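Local coordinates for protein tRNA (Adenine(22)-N(1))-methyltransferase (Mycoplasma capricolum subsp. capricolum, PDB 6QE6) that probably methylates N1 of adenine 22 in tRNA, and binds S-adenosyl-L-homocysteine, the product left by its methyl donor, at residues I61-A75 against Q87-V99. Residues are numbered along the deposited sequence; the frame is centred on the assembly and turned at random.
Sequences IAYACDINQKPLNIA and QIFTILSNGLEFV. With SAH (S-adenosyl-L-homocysteine), chain C.
The side chains of Ile67 and Asn94 run alongside each other, pointing the same way, where two parallel strands run out. The isoleucine CB rests near Ser93 O. CG2, placed between the backbone N and the carbonyl carbon, reaches the adenine of S-adenosyl-L-homocysteine, 3.3 Å from C4 of that base. The other branch leaves anti to the backbone N (chi1 -164°): CG1 passes Asn94 CA, and the tip, CD1, ends 3.5 Å from Asn94 CG. Asn94 in turn accepts from the adenine amino group, SAH N6 to Asn94 OD1 being 3.2 Å, while Gly95 N donates to SAH N1 at 2.9 Å. One residue before Ile67, Asp66 takes both ribose hydroxyls, O2' on OD1 (2.7 Å) and O3' on OD2. The same OD1 also accepts from Asn68 N, an Asx turn, and OD2 from Asp45 N, so the carboxylate is fixed from protein and ligand alike. This is the cofactor-binding end of a Rossmann-like methyltransferase fold, with the acidic residue for the ribose at the end of the second strand. Strand 59-66, helix 69-81 and strand 88-92 form one of its beta-alpha-beta crossovers. Six backbone hydrogen bonds join the strands, from Ala62 N to Gln87 O through to Ser93 N to Asp66 O. Above the face bearing Ala64 and Thr90, the helix packs back on strand 88-92: Leu72 and Thr90 overlap while heading opposite ways, CD1 of the leucine near CG2 of the threonine, and Leu72 CD2 lies 3.8 Å from Leu92 CB. Leu92 CD1 lies against the strand-to-helix turn, close to Ile67 O and Gln69 N. On the reverse face, Cys65 SG lies 4.0 Å from the centroid of the Phe98 ring, 34° off the ring normal, an oblique sulfur-aromatic contact.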
loop_
_atom_site.group_PDB
_atom_site.type_symbol
_atom_site.label_atom_id
_atom_site.label_comp_id
_atom_site.label_asym_id
_atom_site.label_seq_id
_atom_site.Cartn_x
_atom_site.Cartn_y
_atom_site.Cartn_z
ATOM N N ILE A 61 16.598 -1.898 12.949
ATOM C CA ILE A 61 16.829 -0.544 12.464
ATOM C C ILE A 61 15.738 -0.151 11.465
ATOM O O ILE A 61 14.981 -0.985 10.953
ATOM C CB ILE A 61 18.234 -0.374 11.836
ATOM C CG1 ILE A 61 18.362 -1.160 10.540
ATOM C CG2 ILE A 61 19.333 -0.755 12.824
ATOM C CD1 ILE A 61 19.392 -0.559 9.603
ATOM N N ALA A 62 15.650 1.150 11.203
ATOM C CA ALA A 62 14.696 1.655 10.229
ATOM C C ALA A 62 15.324 2.787 9.432
ATOM O O ALA A 62 16.045 3.630 9.974
ATOM C CB ALA A 62 13.395 2.142 10.894
ATOM N N TYR A 63 15.056 2.779 8.136
ATOM C CA TYR A 63 15.318 3.911 7.259
ATOM C C TYR A 63 14.037 4.736 7.115
ATOM O O TYR A 63 13.016 4.226 6.639
ATOM C CB TYR A 63 15.805 3.412 5.900
ATOM C CG TYR A 63 17.081 2.634 5.989
ATOM C CD1 TYR A 63 18.277 3.241 6.373
ATOM C CD2 TYR A 63 17.104 1.296 5.688
ATOM C CE1 TYR A 63 19.459 2.506 6.450
ATOM C CE2 TYR A 63 18.266 0.567 5.757
ATOM C CZ TYR A 63 19.437 1.162 6.132
ATOM O OH TYR A 63 20.575 0.378 6.182
ATOM N N ALA A 64 14.085 5.995 7.524
ATOM C CA ALA A 64 12.914 6.877 7.507
ATOM C C ALA A 64 13.105 7.886 6.377
ATOM O O ALA A 64 13.831 8.871 6.532
ATOM C CB ALA A 64 12.725 7.560 8.854
ATOM N N CYS A 65 12.445 7.638 5.248
ATOM C CA CYS A 65 12.751 8.288 3.980
ATOM C C CYS A 65 11.639 9.233 3.559
ATOM O O CYS A 65 10.454 8.943 3.744
ATOM C CB CYS A 65 12.953 7.262 2.860
ATOM S SG CYS A 65 13.805 5.746 3.370
ATOM N N ASP A 66 12.032 10.344 2.954
ATOM C CA ASP A 66 11.082 11.274 2.384
ATOM C C ASP A 66 11.728 12.002 1.210
ATOM O O ASP A 66 12.943 12.211 1.165
ATOM C CB ASP A 66 10.569 12.266 3.433
ATOM C CG ASP A 66 9.182 12.801 3.093
ATOM O OD1 ASP A 66 9.035 13.410 2.012
ATOM O OD2 ASP A 66 8.233 12.593 3.882
ATOM N N ILE A 67 10.891 12.377 0.251
ATOM C CA ILE A 67 11.358 13.183 -0.862
ATOM C C ILE A 67 11.536 14.645 -0.460
ATOM O O ILE A 67 12.259 15.383 -1.141
ATOM C CB ILE A 67 10.373 13.005 -2.033
ATOM C CG1 ILE A 67 10.981 13.499 -3.344
ATOM C CG2 ILE A 67 9.038 13.661 -1.721
ATOM C CD1 ILE A 67 10.119 13.149 -4.565
ATOM N N ASN A 68 10.925 15.068 0.644
ATOM C CA ASN A 68 10.926 16.457 1.094
ATOM C C ASN A 68 11.734 16.568 2.384
ATOM O O ASN A 68 11.478 15.835 3.346
ATOM C CB ASN A 68 9.487 16.955 1.309
ATOM C CG ASN A 68 9.411 18.446 1.666
ATOM O OD1 ASN A 68 10.435 19.121 1.797
ATOM N ND2 ASN A 68 8.187 18.958 1.836
ATOM N N GLN A 69 12.706 17.486 2.404
ATOM C CA GLN A 69 13.537 17.654 3.593
ATOM C C GLN A 69 12.746 18.230 4.762
ATOM O O GLN A 69 13.062 17.942 5.926
ATOM C CB GLN A 69 14.733 18.555 3.278
ATOM C CG GLN A 69 15.691 18.773 4.448
ATOM C CD GLN A 69 16.328 17.483 4.929
ATOM O OE1 GLN A 69 16.873 16.707 4.133
ATOM N NE2 GLN A 69 16.250 17.234 6.237
ATOM N N LYS A 70 11.710 19.023 4.470
ATOM C CA LYS A 70 10.982 19.739 5.521
ATOM C C LYS A 70 10.445 18.802 6.599
ATOM O O LYS A 70 10.863 18.930 7.768
ATOM C CB LYS A 70 9.904 20.595 4.850
ATOM C CG LYS A 70 8.864 21.243 5.729
ATOM C CD LYS A 70 7.941 22.025 4.809
ATOM C CE LYS A 70 6.996 22.947 5.539
ATOM N NZ LYS A 70 6.445 23.967 4.588
ATOM N N PRO A 71 9.576 17.820 6.294
ATOM C CA PRO A 71 9.116 16.917 7.361
ATOM C C PRO A 71 10.218 16.021 7.885
ATOM O O PRO A 71 10.131 15.561 9.028
ATOM C CB PRO A 71 8.004 16.107 6.683
ATOM C CG PRO A 71 8.407 16.059 5.270
ATOM C CD PRO A 71 9.078 17.381 4.973
ATOM N N LEU A 72 11.255 15.771 7.088
ATOM C CA LEU A 72 12.387 14.979 7.554
ATOM C C LEU A 72 13.097 15.644 8.731
ATOM O O LEU A 72 13.645 14.951 9.594
ATOM C CB LEU A 72 13.339 14.757 6.391
ATOM C CG LEU A 72 13.945 13.367 6.203
ATOM C CD1 LEU A 72 12.959 12.258 6.512
ATOM C CD2 LEU A 72 14.448 13.248 4.781
ATOM N N ASN A 73 13.078 16.981 8.800
ATOM C CA ASN A 73 13.654 17.679 9.948
ATOM C C ASN A 73 12.870 17.392 11.223
ATOM O O ASN A 73 13.455 17.235 12.303
ATOM C CB ASN A 73 13.683 19.184 9.693
ATOM C CG ASN A 73 14.594 19.567 8.564
ATOM O OD1 ASN A 73 15.738 19.128 8.503
ATOM N ND2 ASN A 73 14.095 20.405 7.659
ATOM N N ILE A 74 11.539 17.370 11.124
ATOM C CA ILE A 74 10.706 16.992 12.258
ATOM C C ILE A 74 10.938 15.534 12.623
ATOM O O ILE A 74 10.986 15.173 13.805
ATOM C CB ILE A 74 9.232 17.270 11.921
ATOM C CG1 ILE A 74 9.118 18.667 11.314
ATOM C CG2 ILE A 74 8.358 17.064 13.152
ATOM C CD1 ILE A 74 7.783 18.967 10.669
ATOM N N ALA A 75 11.093 14.676 11.611
ATOM C CA ALA A 75 11.357 13.265 11.861
ATOM C C ALA A 75 12.623 13.076 12.674
ATOM O O ALA A 75 12.659 12.262 13.603
ATOM C CB ALA A 75 11.457 12.513 10.536
ATOM N N GLN A 87 19.301 3.807 15.781
ATOM C CA GLN A 87 18.490 2.741 15.206
ATOM C C GLN A 87 17.659 3.241 14.032
ATOM O O GLN A 87 17.309 2.453 13.151
ATOM C CB GLN A 87 17.571 2.114 16.254
ATOM C CG GLN A 87 18.295 1.294 17.338
ATOM C CD GLN A 87 18.860 2.155 18.492
ATOM O OE1 GLN A 87 18.181 3.040 19.026
ATOM N NE2 GLN A 87 20.109 1.878 18.881
ATOM N N ILE A 88 17.322 4.530 14.000
ATOM C CA ILE A 88 16.538 5.090 12.907
ATOM C C ILE A 88 17.355 6.172 12.215
ATOM O O ILE A 88 17.988 7.000 12.876
ATOM C CB ILE A 88 15.187 5.630 13.408
ATOM C CG1 ILE A 88 14.412 4.496 14.071
ATOM C CG2 ILE A 88 14.369 6.224 12.274
ATOM C CD1 ILE A 88 13.104 4.929 14.664
ATOM N N PHE A 89 17.352 6.154 10.883
ATOM C CA PHE A 89 18.205 7.014 10.068
ATOM C C PHE A 89 17.332 7.720 9.050
ATOM O O PHE A 89 16.613 7.063 8.295
ATOM C CB PHE A 89 19.296 6.197 9.356
ATOM C CG PHE A 89 20.115 5.357 10.284
ATOM C CD1 PHE A 89 21.163 5.911 10.998
ATOM C CD2 PHE A 89 19.825 4.016 10.468
ATOM C CE1 PHE A 89 21.907 5.138 11.884
ATOM C CE2 PHE A 89 20.575 3.229 11.352
ATOM C CZ PHE A 89 21.610 3.789 12.058
ATOM N N THR A 90 17.389 9.046 9.019
ATOM C CA THR A 90 16.607 9.776 8.030
ATOM C C THR A 90 17.340 9.792 6.696
ATOM O O THR A 90 18.561 9.974 6.641
ATOM C CB THR A 90 16.318 11.202 8.492
ATOM O OG1 THR A 90 17.494 11.755 9.091
ATOM C CG2 THR A 90 15.174 11.225 9.496
ATOM N N ILE A 91 16.587 9.576 5.620
ATOM C CA ILE A 91 17.117 9.558 4.264
ATOM C C ILE A 91 16.232 10.438 3.387
ATOM O O ILE A 91 15.017 10.221 3.303
ATOM C CB ILE A 91 17.179 8.130 3.690
ATOM C CG1 ILE A 91 17.958 7.181 4.613
ATOM C CG2 ILE A 91 17.756 8.144 2.262
ATOM C CD1 ILE A 91 19.379 7.587 4.867
ATOM N N LEU A 92 16.841 11.414 2.721
ATOM C CA LEU A 92 16.155 12.246 1.743
ATOM C C LEU A 92 16.275 11.595 0.367
ATOM O O LEU A 92 17.389 11.423 -0.140
ATOM C CB LEU A 92 16.757 13.648 1.746
ATOM C CG LEU A 92 16.273 14.576 0.644
ATOM C CD1 LEU A 92 14.854 15.051 0.929
ATOM C CD2 LEU A 92 17.217 15.739 0.519
ATOM N N SER A 93 15.142 11.232 -0.239
ATOM C CA SER A 93 15.194 10.434 -1.458
ATOM C C SER A 93 13.831 10.403 -2.131
ATOM O O SER A 93 12.796 10.350 -1.465
ATOM C CB SER A 93 15.652 8.994 -1.150
ATOM O OG SER A 93 15.776 8.197 -2.321
ATOM N N ASN A 94 13.848 10.381 -3.458
ATOM C CA ASN A 94 12.647 10.081 -4.238
ATOM C C ASN A 94 12.435 8.566 -4.236
ATOM O O ASN A 94 13.100 7.827 -4.973
ATOM C CB ASN A 94 12.791 10.612 -5.655
ATOM C CG ASN A 94 11.516 10.502 -6.466
ATOM O OD1 ASN A 94 10.644 9.675 -6.200
ATOM N ND2 ASN A 94 11.413 11.340 -7.483
ATOM N N GLY A 95 11.506 8.099 -3.400
ATOM C CA GLY A 95 11.145 6.690 -3.412
ATOM C C GLY A 95 12.335 5.800 -3.071
ATOM O O GLY A 95 12.951 5.909 -2.001
ATOM N N LEU A 96 12.692 4.909 -3.989
ATOM C CA LEU A 96 13.668 3.869 -3.705
ATOM C C LEU A 96 15.042 4.164 -4.285
ATOM O O LEU A 96 15.884 3.264 -4.326
ATOM C CB LEU A 96 13.161 2.533 -4.233
ATOM C CG LEU A 96 11.877 2.084 -3.547
ATOM C CD1 LEU A 96 11.509 0.694 -4.018
ATOM C CD2 LEU A 96 12.014 2.153 -2.017
ATOM N N GLU A 97 15.282 5.398 -4.740
ATOM C CA GLU A 97 16.557 5.715 -5.377
ATOM C C GLU A 97 17.724 5.504 -4.426
ATOM O O GLU A 97 18.815 5.136 -4.867
ATOM C CB GLU A 97 16.551 7.155 -5.895
ATOM C CG GLU A 97 15.795 7.335 -7.209
ATOM C CD GLU A 97 15.634 8.805 -7.604
ATOM O OE1 GLU A 97 16.217 9.668 -6.909
ATOM O OE2 GLU A 97 14.914 9.101 -8.592
ATOM N N PHE A 98 17.499 5.695 -3.122
ATOM C CA PHE A 98 18.563 5.556 -2.141
ATOM C C PHE A 98 19.034 4.110 -1.978
ATOM O O PHE A 98 20.169 3.881 -1.541
ATOM C CB PHE A 98 18.090 6.093 -0.797
ATOM C CG PHE A 98 17.192 5.142 -0.047
ATOM C CD1 PHE A 98 15.828 5.099 -0.314
ATOM C CD2 PHE A 98 17.707 4.298 0.928
ATOM C CE1 PHE A 98 15.005 4.231 0.374
ATOM C CE2 PHE A 98 16.887 3.421 1.612
ATOM C CZ PHE A 98 15.542 3.386 1.336
ATOM N N VAL A 99 18.182 3.124 -2.278
ATOM C CA VAL A 99 18.531 1.740 -1.966
ATOM C C VAL A 99 19.757 1.262 -2.739
ATOM O O VAL A 99 20.443 0.345 -2.287
ATOM C CB VAL A 99 17.321 0.814 -2.216
ATOM C CG1 VAL A 99 17.654 -0.629 -1.859
ATOM C CG2 VAL A 99 16.104 1.299 -1.411
HETATM N N SAH C . 3.602 7.849 5.910
HETATM C CA SAH C . 2.637 8.736 6.550
HETATM C CB SAH C . 2.600 10.100 5.844
HETATM C CG SAH C . 2.066 10.125 4.411
HETATM S SD SAH C . 1.945 11.814 3.764
HETATM C C SAH C . 1.236 8.120 6.578
HETATM O O SAH C . 0.929 7.208 5.803
HETATM O OXT SAH C . 0.375 8.522 7.370
HETATM C "C5'" SAH C . 2.892 11.375 2.288
HETATM C "C4'" SAH C . 4.384 11.638 2.466
HETATM O "O4'" SAH C . 5.083 11.067 1.386
HETATM C "C3'" SAH C . 4.721 13.118 2.443
HETATM O "O3'" SAH C . 5.515 13.435 3.563
HETATM C "C2'" SAH C . 5.526 13.319 1.170
HETATM O "O2'" SAH C . 6.538 14.261 1.398
HETATM C "C1'" SAH C . 6.080 11.935 0.913
HETATM N N9 SAH C . 6.302 11.640 -0.503
HETATM C C8 SAH C . 5.519 12.005 -1.560
HETATM N N7 SAH C . 6.089 11.505 -2.691
HETATM C C5 SAH C . 7.199 10.834 -2.366
HETATM C C6 SAH C . 8.137 10.155 -3.128
HETATM N N6 SAH C . 8.015 10.079 -4.451
HETATM N N1 SAH C . 9.203 9.559 -2.495
HETATM C C2 SAH C . 9.336 9.628 -1.122
HETATM N N3 SAH C . 8.396 10.309 -0.380
HETATM C C4 SAH C . 7.345 10.902 -0.993
#